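LPXTG cell wall surface protein (Streptococcus gordonii, PDB 4IGB) is a cell-wall-linked surface protein whose N-terminal region, the part described here, probably serves in adhesion. Local coordinates at residues 295-300 with 312-317. Sequence-based numbering, arbitrary orientation.
Sequences VLEVDP and TYKATF
V298 and Y313 form a non-hydrogen-bonded antiparallel pair, their side chains lying alongside each other with their ends in the same direction: CG2 of V298, anti to its backbone N, meets CE1 of Y313 at 3.5 Å, obliquely to the ring. On the same face, CD1 of L296 lies 4.0 Å from CB of A315 and also approaches CB of Y313. The opposite face is mostly polar. E297 and K314 run alongside each other, yet OE1 of E297 stays 4.4 Å from NZ of K314, too far for a salt bridge. A water 2.6 Å from OE1 of E297 bridges the carboxylate to V295 O on its own strand and to T316 OG1 across the contact; a second water links D299 O with T312 OG1. Six backbone hydrogen bonds, in reciprocal pairs V295–T316, E297–K314 and D299–T312, fix the register; the one from T316 N to V295 O is nearly straight (2.8 Å, 166° at the hydrogen). This is a beta hairpin of strands 295-304 and 310-317 within the N2 domain, whose family belongs to the adhesin clan. L296, V298 and Y313 pack against V427 of strand 427-432, Y313 also against I409 and N411 of strand 409-417, while strand 389-397 continues the sheet beyond 312-317.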
loop_
_atom_site.group_PDB
_atom_site.type_symbol
_atom_site.label_atom_id
_atom_site.label_comp_id
_atom_site.label_asym_id
_atom_site.label_seq_id
_atom_site.Cartn_x
_atom_site.Cartn_y
_atom_site.Cartn_z
ATOM N N VAL B 295 4.203 -13.489 18.357
ATOM C CA VAL B 295 5.056 -13.525 19.534
ATOM C C VAL B 295 5.735 -14.888 19.645
ATOM O O VAL B 295 5.071 -15.932 19.715
ATOM C CB VAL B 295 4.245 -13.252 20.826
ATOM C CG1 VAL B 295 5.147 -13.336 22.039
ATOM C CG2 VAL B 295 3.574 -11.882 20.741
ATOM N N LEU B 296 7.061 -14.874 19.649
ATOM C CA LEU B 296 7.826 -16.105 19.673
ATOM C C LEU B 296 8.574 -16.213 20.978
ATOM O O LEU B 296 9.176 -15.244 21.433
ATOM C CB LEU B 296 8.811 -16.147 18.502
ATOM C CG LEU B 296 9.692 -17.396 18.414
ATOM C CD1 LEU B 296 8.826 -18.622 18.136
ATOM C CD2 LEU B 296 10.756 -17.228 17.340
ATOM N N GLU B 297 8.539 -17.399 21.572
ATOM C CA GLU B 297 9.224 -17.662 22.824
ATOM C C GLU B 297 10.009 -18.960 22.686
ATOM O O GLU B 297 9.617 -19.847 21.937
ATOM C CB GLU B 297 8.205 -17.787 23.964
ATOM C CG GLU B 297 7.182 -16.659 24.002
ATOM C CD GLU B 297 6.063 -16.905 25.013
ATOM O OE1 GLU B 297 4.903 -17.105 24.595
ATOM O OE2 GLU B 297 6.342 -16.888 26.227
ATOM N N VAL B 298 11.113 -19.071 23.411
ATOM C CA VAL B 298 11.919 -20.273 23.378
ATOM C C VAL B 298 12.203 -20.752 24.800
ATOM O O VAL B 298 12.428 -19.946 25.703
ATOM C CB VAL B 298 13.256 -20.041 22.643
ATOM C CG1 VAL B 298 14.112 -19.009 23.385
ATOM C CG2 VAL B 298 14.016 -21.353 22.489
ATOM N N ASP B 299 12.187 -22.065 24.981
ATOM C CA ASP B 299 12.560 -22.693 26.246
ATOM C C ASP B 299 13.533 -23.816 25.922
ATOM O O ASP B 299 13.165 -24.769 25.231
ATOM C CB ASP B 299 11.307 -23.232 26.947
ATOM C CG ASP B 299 11.619 -23.980 28.240
ATOM O OD1 ASP B 299 10.724 -24.693 28.738
ATOM O OD2 ASP B 299 12.747 -23.859 28.761
ATOM N N PRO B 300 14.783 -23.720 26.414
ATOM C CA PRO B 300 15.310 -22.703 27.327
ATOM C C PRO B 300 16.126 -21.588 26.673
ATOM O O PRO B 300 16.373 -21.588 25.469
ATOM C CB PRO B 300 16.236 -23.525 28.225
ATOM C CG PRO B 300 16.813 -24.529 27.286
ATOM C CD PRO B 300 15.726 -24.842 26.267
ATOM N N THR B 312 12.320 -25.795 22.674
ATOM C CA THR B 312 10.908 -25.751 22.359
ATOM C C THR B 312 10.506 -24.332 22.032
ATOM O O THR B 312 10.778 -23.415 22.806
ATOM C CB THR B 312 10.077 -26.240 23.563
ATOM O OG1 THR B 312 10.547 -27.530 23.957
ATOM C CG2 THR B 312 8.601 -26.329 23.210
ATOM N N TYR B 313 9.847 -24.157 20.893
ATOM C CA TYR B 313 9.417 -22.846 20.447
ATOM C C TYR B 313 7.907 -22.692 20.580
ATOM O O TYR B 313 7.149 -23.531 20.115
ATOM C CB TYR B 313 9.838 -22.619 18.992
ATOM C CG TYR B 313 11.349 -22.579 18.782
ATOM C CD1 TYR B 313 12.101 -21.487 19.205
ATOM C CD2 TYR B 313 12.013 -23.622 18.154
ATOM C CE1 TYR B 313 13.477 -21.437 19.017
ATOM C CE2 TYR B 313 13.403 -23.583 17.958
ATOM C CZ TYR B 313 14.121 -22.487 18.390
ATOM O OH TYR B 313 15.483 -22.430 18.203
ATOM N N LYS B 314 7.478 -21.617 21.229
ATOM C CA LYS B 314 6.062 -21.309 21.325
ATOM C C LYS B 314 5.797 -20.048 20.535
ATOM O O LYS B 314 6.373 -18.994 20.814
ATOM C CB LYS B 314 5.641 -21.102 22.779
ATOM C CG LYS B 314 4.133 -20.942 22.979
ATOM C CD LYS B 314 3.804 -20.732 24.466
ATOM C CE LYS B 314 2.311 -20.504 24.703
ATOM N NZ LYS B 314 2.023 -20.092 26.113
ATOM N N ALA B 315 4.929 -20.161 19.543
ATOM C CA ALA B 315 4.585 -19.009 18.726
ATOM C C ALA B 315 3.104 -18.700 18.814
ATOM O O ALA B 315 2.254 -19.570 18.604
ATOM C CB ALA B 315 4.992 -19.238 17.279
ATOM N N THR B 316 2.802 -17.446 19.110
ATOM C CA THR B 316 1.422 -17.002 19.222
ATOM C C THR B 316 1.080 -16.054 18.087
ATOM O O THR B 316 1.697 -14.998 17.940
ATOM C CB THR B 316 1.224 -16.290 20.541
ATOM O OG1 THR B 316 1.590 -17.185 21.598
ATOM C CG2 THR B 316 -0.226 -15.829 20.696
ATOM N N PHE B 317 0.099 -16.429 17.279
ATOM C CA PHE B 317 -0.220 -15.641 16.090
ATOM C C PHE B 317 -1.545 -14.922 16.259
ATOM O O PHE B 317 -2.582 -15.558 16.412
ATOM C CB PHE B 317 -0.267 -16.547 14.848
ATOM C CG PHE B 317 1.019 -17.295 14.600
ATOM C CD1 PHE B 317 1.995 -16.764 13.779
ATOM C CD2 PHE B 317 1.250 -18.523 15.197
ATOM C CE1 PHE B 317 3.195 -17.440 13.557
ATOM C CE2 PHE B 317 2.444 -19.212 14.972
ATOM C CZ PHE B 317 3.416 -18.664 14.152
HETATM O O HOH W 1 4.197 -17.255 22.076
HETATM O O HOH W 2 12.589 -27.361 25.925
#